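Local coordinates for protein peptidoglycan hydrolase FlgJ (Sphingomonas sp. A1, PDB 2ZYC) that probably hydrolyses peptidoglycan so that the flagellar rod can be assembled in the periplasm, the chain being its C-terminal glycosyl hydrolase family 73 domain, at residues I42-K45 / D46-S50; A100-V103 / G104-R108; D117-A120 / F121-L125; K139-R142 / V143-N147. The protein carries 2 engineered substitutions. One frame throughout, in Å; residues are numbered along the deposited sequence. Where two conformers were deposited one is given.

Contact 1: I42-K45 / D46-S50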
# COMPACT_ATOMS: atom_id res chain seq x y z
N ILE A 42 -6.68 -9.28 3.81
CA ILE A 42 -6.57 -10.45 4.69
C ILE A 42 -7.34 -10.21 5.98
O ILE A 42 -7.26 -9.13 6.56
CB ILE A 42 -5.08 -10.76 4.97
CG1 ILE A 42 -4.36 -11.16 3.68
CG2 ILE A 42 -4.93 -11.86 6.02
CD1 ILE A 42 -2.89 -10.76 3.65
N ARG A 43 -8.09 -11.22 6.43
CA ARG A 43 -8.96 -11.08 7.60
C ARG A 43 -8.63 -12.10 8.70
O ARG A 43 -8.25 -13.24 8.40
CB ARG A 43 -10.44 -11.22 7.18
CG ARG A 43 -10.78 -10.56 5.84
CD ARG A 43 -12.26 -10.25 5.67
NE ARG A 43 -12.63 -8.98 6.30
CZ ARG A 43 -13.14 -8.88 7.53
NH1 ARG A 43 -13.44 -7.68 8.03
NH2 ARG A 43 -13.37 -9.97 8.24
N ASN A 44 -8.76 -11.69 9.96
CA ASN A 44 -8.60 -12.60 11.12
C ASN A 44 -9.80 -13.53 11.20
O ASN A 44 -10.87 -13.21 10.67
CB ASN A 44 -8.50 -11.81 12.43
CG ASN A 44 -7.24 -10.96 12.52
OD1 ASN A 44 -6.13 -11.46 12.36
ND2 ASN A 44 -7.41 -9.68 12.78
N LYS A 45 -9.65 -14.68 11.86
CA LYS A 45 -10.76 -15.65 11.98
C LYS A 45 -11.98 -15.09 12.70
O LYS A 45 -13.11 -15.50 12.43
CB LYS A 45 -10.30 -16.94 12.65
CG LYS A 45 -9.39 -17.79 11.78
CD LYS A 45 -9.37 -19.24 12.27
CE LYS A 45 -8.12 -19.96 11.79
NZ LYS A 45 -6.93 -19.57 12.60
N ASP A 46 -11.74 -14.14 13.61
CA ASP A 46 -12.83 -13.52 14.37
C ASP A 46 -13.59 -12.46 13.57
O ASP A 46 -14.50 -11.81 14.10
CB ASP A 46 -12.32 -12.96 15.71
CG ASP A 46 -11.43 -11.72 15.56
OD1 ASP A 46 -11.23 -11.23 14.43
OD2 ASP A 46 -10.94 -11.23 16.60
N GLY A 47 -13.21 -12.28 12.30
CA GLY A 47 -13.88 -11.32 11.42
C GLY A 47 -13.30 -9.92 11.41
O GLY A 47 -13.68 -9.09 10.56
N THR A 48 -12.39 -9.62 12.33
CA THR A 48 -11.70 -8.33 12.29
C THR A 48 -10.71 -8.34 11.13
O THR A 48 -10.12 -9.38 10.81
CB THR A 48 -11.00 -7.98 13.63
OG1 THR A 48 -10.07 -9.01 13.98
CG2 THR A 48 -12.02 -7.79 14.76
N PRO A 49 -10.54 -7.19 10.45
CA PRO A 49 -9.58 -7.20 9.36
C PRO A 49 -8.16 -7.22 9.93
O PRO A 49 -7.95 -6.86 11.09
CB PRO A 49 -9.85 -5.87 8.64
CG PRO A 49 -10.46 -4.99 9.67
CD PRO A 49 -11.17 -5.88 10.65
N SER A 50 -7.20 -7.67 9.12
CA SER A 50 -5.79 -7.58 9.49
C SER A 50 -5.29 -6.15 9.40
O SER A 50 -4.29 -5.80 10.03
CB SER A 50 -4.97 -8.47 8.56
OG SER A 50 -5.02 -7.98 7.24
O HOH W 1 -6.08 -7.37 13.02
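Ile42 and Ser50 close the open end of a small hairpin-like loop whose tip is a type I beta turn from Asn44 to Gly47, with a G1-type beta bulge at the glycine. The carbonyl of Ile42 is gripped twice by one residue: Ser50 N lies 2.9 Å from Ile42 O, while Ser50 OG donates to the same oxygen from above the carbonyl plane, and that hydroxyl also bonds Asn52 N. The Ile42 side chain meanwhile packs against Val67 and Phe86 of the two strands behind the loop. Arg43 forms the single backbone bridge, with Pro49; in the modelled conformer, one of two, its guanidinium lays a face over Pro49 CA, and its approach to Gly47 O is best treated as doubtful. Asn44 is held through both backbone and side chain. Its backbone N bonds Thr48 O at 2.8 Å, and its side chain crosses that of Thr48, with ND2 giving one hydrogen to Thr48 OG1 (3.0 Å) and another to a water that in turn donates to Pro49 O. Thr48 OG1 sits between its own backbone N and carbonyl carbon (chi1 56°), which lets the hydroxyl both accept from Asn44 and donate to Asp46 OD1. A valine at this position would probably leave Asn44 ND2 without this acceptor and the Asp46 carboxylate with one bond fewer. Beyond Lys45, which turns the corner, an Asx turn completes the loop: Thr48 N reaches Asp46 OD1 at 2.9 Å, on the anti side of the carboxylate but 35° out of its plane.

Contact 2: A100-V103 / G104-R108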
# COMPACT_ATOMS: atom_id res chain seq x y z
N ALA A 100 5.75 2.45 6.64
CA ALA A 100 6.65 3.61 6.62
C ALA A 100 8.01 3.28 7.26
O ALA A 100 9.05 3.71 6.78
CB ALA A 100 6.02 4.78 7.33
N ASP A 101 7.97 2.52 8.35
CA ASP A 101 9.18 2.06 9.03
C ASP A 101 10.01 1.17 8.10
O ASP A 101 11.22 1.39 7.92
CB ASP A 101 8.80 1.32 10.31
CG ASP A 101 10.01 0.82 11.10
OD1 ASP A 101 11.05 1.53 11.16
OD2 ASP A 101 9.92 -0.29 11.67
N LEU A 102 9.36 0.18 7.49
CA LEU A 102 10.03 -0.75 6.59
C LEU A 102 10.68 -0.06 5.39
O LEU A 102 11.87 -0.23 5.13
CB LEU A 102 9.06 -1.84 6.11
CG LEU A 102 9.69 -2.87 5.16
CD1 LEU A 102 10.79 -3.68 5.84
CD2 LEU A 102 8.62 -3.77 4.57
N VAL A 103 9.88 0.70 4.65
CA VAL A 103 10.33 1.27 3.38
C VAL A 103 11.27 2.46 3.62
O VAL A 103 12.21 2.67 2.84
CB VAL A 103 9.11 1.65 2.50
CG1 VAL A 103 9.53 2.38 1.22
CG2 VAL A 103 8.33 0.40 2.15
N GLY A 104 11.04 3.19 4.70
CA GLY A 104 11.80 4.40 5.02
C GLY A 104 13.17 4.12 5.61
O GLY A 104 14.11 4.89 5.40
N ASN A 105 13.29 3.02 6.35
CA ASN A 105 14.53 2.69 7.06
C ASN A 105 15.40 1.61 6.41
O ASN A 105 16.62 1.68 6.52
CB ASN A 105 14.25 2.34 8.53
CG ASN A 105 13.77 3.53 9.34
OD1 ASN A 105 12.63 3.55 9.82
ND2 ASN A 105 14.62 4.53 9.48
N SER A 106 14.78 0.63 5.74
CA SER A 106 15.52 -0.49 5.16
C SER A 106 16.38 -0.04 3.98
O SER A 106 15.86 0.52 3.01
CB SER A 106 14.57 -1.61 4.73
OG SER A 106 13.73 -2.02 5.80
N PRO A 107 17.71 -0.28 4.05
CA PRO A 107 18.56 0.08 2.90
C PRO A 107 18.13 -0.51 1.54
O PRO A 107 18.37 0.12 0.51
CB PRO A 107 19.93 -0.47 3.31
CG PRO A 107 19.92 -0.36 4.80
CD PRO A 107 18.53 -0.80 5.17
N ARG A 108 17.51 -1.69 1.52
CA ARG A 108 17.07 -2.27 0.25
C ARG A 108 16.06 -1.38 -0.48
O ARG A 108 15.98 -1.40 -1.71
CB ARG A 108 16.50 -3.69 0.42
CG ARG A 108 15.33 -3.79 1.38
CD ARG A 108 14.92 -5.25 1.66
NE ARG A 108 16.02 -6.03 2.24
CZ ARG A 108 15.88 -7.22 2.83
NH1 ARG A 108 14.69 -7.81 2.93
NH2 ARG A 108 16.96 -7.83 3.32
O HOH W 2 14.95 3.07 2.62
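Ser106 folds back onto Leu102, and the pair illustrates how a helix is finished: this is the last turn of helix 92-105, and Ser106 is the first residue whose backbone leaves helical geometry. From CB the serine side chain runs inward. CB lies 3.1 Å from Leu102 O, and OG, in the conformer modelled here (one of two), bonds that oxygen at 2.7 Å, in the carbonyl plane and on a lone pair. The tip also brushes the leucine branch, with Ser106 OG 3.4 Å from Leu102 CD1. With OG beside the backbone N (chi1 -54°), the hydroxyl is turned back toward the Leu102 carbonyl. Ser106 N donates to Leu102 O as well, from a tilted position at 3.1 Å. Just before it, Gly104 N bonds Ala100 O and Asn105 N bonds Asp101 O; the Asn105 amide stands across the Asp101 carboxylate, their planes 68° apart. On the inner side, Ala100 rests on Ala16 and Ser19 of helix 3-20, and Val103 on Leu20. Pro107 has no N-H to give to Val103 O, and a water fills that role, 2.8 Å from Val103 O and donating to Ser106 O too. The chemistry implies two different endings for neighbouring carbonyls: Leu102 O keeps its amide donor and gains a hydroxyl, probably only part of the time given the two conformers, whereas Val103 O takes a water in place of the amide that proline lacks.

Contact 3: D117-A120 / F121-L125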
# COMPACT_ATOMS: atom_id res chain seq x y z
N ASP A 117 7.74 9.77 -10.04
CA ASP A 117 7.15 9.08 -11.18
C ASP A 117 6.68 7.70 -10.71
O ASP A 117 7.42 6.99 -10.02
CB ASP A 117 8.17 8.95 -12.32
CG ASP A 117 7.69 8.06 -13.44
OD1 ASP A 117 6.83 8.49 -14.23
OD2 ASP A 117 8.17 6.91 -13.53
N GLY A 118 5.45 7.34 -11.06
CA GLY A 118 4.87 6.06 -10.62
C GLY A 118 5.71 4.85 -10.95
O GLY A 118 5.94 3.99 -10.09
N HIS A 119 6.18 4.77 -12.19
CA HIS A 119 6.95 3.60 -12.62
C HIS A 119 8.29 3.52 -11.90
O HIS A 119 8.70 2.44 -11.48
CB HIS A 119 7.13 3.58 -14.14
CG HIS A 119 7.45 2.22 -14.68
ND1 HIS A 119 8.75 1.74 -14.77
CD2 HIS A 119 6.66 1.23 -15.15
CE1 HIS A 119 8.73 0.52 -15.28
NE2 HIS A 119 7.47 0.19 -15.51
N ALA A 120 8.97 4.67 -11.76
CA ALA A 120 10.24 4.75 -11.03
C ALA A 120 10.07 4.27 -9.59
O ALA A 120 10.90 3.51 -9.06
CB ALA A 120 10.78 6.18 -11.06
N PHE A 121 8.98 4.73 -8.97
CA PHE A 121 8.63 4.36 -7.60
C PHE A 121 8.42 2.84 -7.50
O PHE A 121 8.98 2.19 -6.63
CB PHE A 121 7.37 5.14 -7.17
CG PHE A 121 6.73 4.62 -5.91
CD1 PHE A 121 7.31 4.84 -4.67
CD2 PHE A 121 5.51 3.93 -5.98
CE1 PHE A 121 6.70 4.36 -3.50
CE2 PHE A 121 4.90 3.45 -4.82
CZ PHE A 121 5.50 3.67 -3.57
N ALA A 122 7.63 2.30 -8.41
CA ALA A 122 7.35 0.87 -8.40
C ALA A 122 8.61 0.05 -8.64
O ALA A 122 8.83 -0.95 -7.97
CB ALA A 122 6.27 0.54 -9.43
N ARG A 123 9.45 0.48 -9.58
CA ARG A 123 10.74 -0.17 -9.82
C ARG A 123 11.62 -0.18 -8.56
O ARG A 123 12.27 -1.18 -8.27
CB ARG A 123 11.49 0.49 -10.98
CG ARG A 123 10.86 0.28 -12.36
CD ARG A 123 11.77 0.73 -13.52
NE ARG A 123 12.47 2.00 -13.27
CZ ARG A 123 12.07 3.20 -13.70
NH1 ARG A 123 10.96 3.34 -14.40
NH2 ARG A 123 12.79 4.27 -13.41
N ALA A 124 11.60 0.92 -7.80
CA ALA A 124 12.37 1.02 -6.55
C ALA A 124 11.88 0.02 -5.49
O ALA A 124 12.68 -0.58 -4.78
CB ALA A 124 12.35 2.45 -6.00
N LEU A 125 10.56 -0.16 -5.42
CA LEU A 125 9.98 -1.17 -4.52
C LEU A 125 10.38 -2.57 -4.96
O LEU A 125 10.75 -3.41 -4.14
CB LEU A 125 8.46 -1.07 -4.51
CG LEU A 125 7.85 0.13 -3.79
CD1 LEU A 125 6.37 0.18 -4.12
CD2 LEU A 125 8.09 0.04 -2.28
O HOH W 3 10.19 5.95 -15.37
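Two first torsions bring His119 and Arg123 together one helical turn apart: the histidine ring is thrown away from its backbone N (chi1 -159°), whereas the arginine starts out beside its own (chi1 -69°) and then bends at chi3 to turn its guanidinium back. Arg123 NH1 thereby donates to His119 ND1 at 2.8 Å. The bond lies in the plane of the ring and in that of the guanidinium, although the two planes are 40° apart. Arg123 CD adds a second touch, 3.5 Å from His119 CE1, and one guanidinium face lies on the backbone, with Ala120 CA 3.4 Å above its plane. At the helix start Asp117 is the N-cap, its OD2 accepting from Ala120 N at 3.0 Å. A water joins the cap to the arginine, donating to Asp117 OD2 and accepting from Arg123 NH1, which probably helps to hold the guanidinium in place. The imidazole is fixed at its other nitrogen by Asp138. Helix 118-127 lies against helix 136-145, where His119 rests on Ala137 and Ala141, while Phe121 faces inward to meet Phe26 of helix 24-35 and Tyr99 of helix 92-105.

Contact 4: K139-R142 / V143-N147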
# COMPACT_ATOMS: atom_id res chain seq x y z
N LYS A 139 2.07 -2.71 -13.74
CA LYS A 139 0.74 -2.81 -13.14
C LYS A 139 0.49 -1.70 -12.11
O LYS A 139 -0.58 -1.08 -12.11
CB LYS A 139 0.52 -4.18 -12.53
CG LYS A 139 0.41 -5.29 -13.57
CD LYS A 139 0.41 -6.64 -12.90
CE LYS A 139 0.47 -7.76 -13.93
NZ LYS A 139 0.80 -9.04 -13.27
N LEU A 140 1.48 -1.44 -11.26
CA LEU A 140 1.33 -0.38 -10.26
C LEU A 140 1.33 1.01 -10.88
O LEU A 140 0.53 1.87 -10.49
CB LEU A 140 2.41 -0.49 -9.16
CG LEU A 140 2.37 0.55 -8.03
CD1 LEU A 140 0.98 0.64 -7.38
CD2 LEU A 140 3.43 0.23 -6.99
N ALA A 141 2.22 1.24 -11.84
CA ALA A 141 2.25 2.51 -12.57
C ALA A 141 0.90 2.78 -13.25
O ALA A 141 0.42 3.92 -13.25
CB ALA A 141 3.39 2.53 -13.59
N ARG A 142 0.28 1.74 -13.80
CA ARG A 142 -1.03 1.88 -14.44
C ARG A 142 -2.10 2.40 -13.45
O ARG A 142 -2.93 3.24 -13.82
CB ARG A 142 -1.49 0.57 -15.10
CG ARG A 142 -2.65 0.78 -16.09
CD ARG A 142 -3.14 -0.52 -16.71
NE ARG A 142 -4.13 -0.25 -17.76
CZ ARG A 142 -4.98 -1.15 -18.26
NH1 ARG A 142 -5.84 -0.79 -19.21
NH2 ARG A 142 -4.98 -2.40 -17.80
N VAL A 143 -2.07 1.92 -12.21
CA VAL A 143 -3.01 2.39 -11.20
C VAL A 143 -2.68 3.84 -10.80
O VAL A 143 -3.58 4.69 -10.71
CB VAL A 143 -3.07 1.47 -9.94
CG1 VAL A 143 -4.05 2.01 -8.90
CG2 VAL A 143 -3.46 0.05 -10.32
N ILE A 144 -1.39 4.11 -10.59
CA ILE A 144 -0.93 5.43 -10.17
C ILE A 144 -1.33 6.52 -11.16
O ILE A 144 -1.79 7.60 -10.76
CB ILE A 144 0.60 5.44 -9.94
CG1 ILE A 144 0.95 4.63 -8.68
CG2 ILE A 144 1.13 6.88 -9.80
CD1 ILE A 144 2.45 4.45 -8.43
N ASN A 145 -1.17 6.22 -12.45
CA ASN A 145 -1.40 7.15 -13.55
C ASN A 145 -2.82 7.09 -14.13
O ASN A 145 -3.15 7.85 -15.04
CB ASN A 145 -0.36 6.91 -14.65
CG ASN A 145 1.08 7.19 -14.19
OD1 ASN A 145 2.02 6.49 -14.58
ND2 ASN A 145 1.24 8.20 -13.34
N GLY A 146 -3.65 6.20 -13.59
CA GLY A 146 -4.97 5.90 -14.16
C GLY A 146 -6.07 6.88 -13.80
O GLY A 146 -6.00 7.57 -12.77
N ASN A 147 -7.10 6.92 -14.65
CA ASN A 147 -8.26 7.79 -14.46
C ASN A 147 -9.10 7.38 -13.26
O ASN A 147 -9.72 8.23 -12.62
CB ASN A 147 -9.13 7.82 -15.73
CG ASN A 147 -8.43 8.46 -16.92
OD1 ASN A 147 -7.80 9.51 -16.80
ND2 ASN A 147 -8.54 7.82 -18.07
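Leu140 and Ile144 are joined through the backbone by a regular helical bond, Ile144 N to Leu140 O at 3.0 Å, followed by Asn145 N to Ala141 O at 2.9 Å and preceded by a weak, long one from Val143 N to Lys139 O. Their side chains cross on the inner face of the helix. Leu140 CG, held opposite the backbone N (chi1 -179°), brings the leucine to the end of the isoleucine, and Leu140 CG lies 3.9 Å from Ile144 CD1. Ile144 CG1 lies beside its own backbone N, which lays the chain back along the turn, with CG1 only 3.3 Å from Leu140 O. This is i to i+4 apolar packing on helix 136-145, one of the packed helices of a domain assigned to the lysozyme clan; the same face presses Ile144 onto His25, Phe26 and Ala29 of helix 24-35. With alanine in place of Ile144, a gap would probably open beside Leu140 and Phe121, where the CD1 end now packs. Val143 lies farther round the helix, its CG2 3.6 Å from Lys139 O, and meets Ala29. The lysine itself turns outward to a salt bridge with Asp133. At the far end Gly146, the N-cap of helix 147-156, has its N 3.3 Å from Val143 O in a backbone bond, and Asn145 O bonds Arg150 of that next helix.

Contacts 3 and 4 form one packed unit, their centres about 11 Å apart. Gly118 CA of contact 3 lies 3.6 Å from Ile144 CD1 of contact 4, Ala122 CB lies 3.8 Å from Leu140 CD2, and the Phe121 ring also touches that isoleucine. Contact 2 lies at the end of helix 92-105, the helix before that of contact 3; its centre is about 15 Å from that of contact 3, with nearest atoms about 4 Å apart but not touching. Contact 1 stands apart, about 26 to 30 Å from the others between centres, on the opposite side of the chain's centre from contacts 3 and 4. Three helical contacts thus contrast with one loop beside the two-stranded sheet.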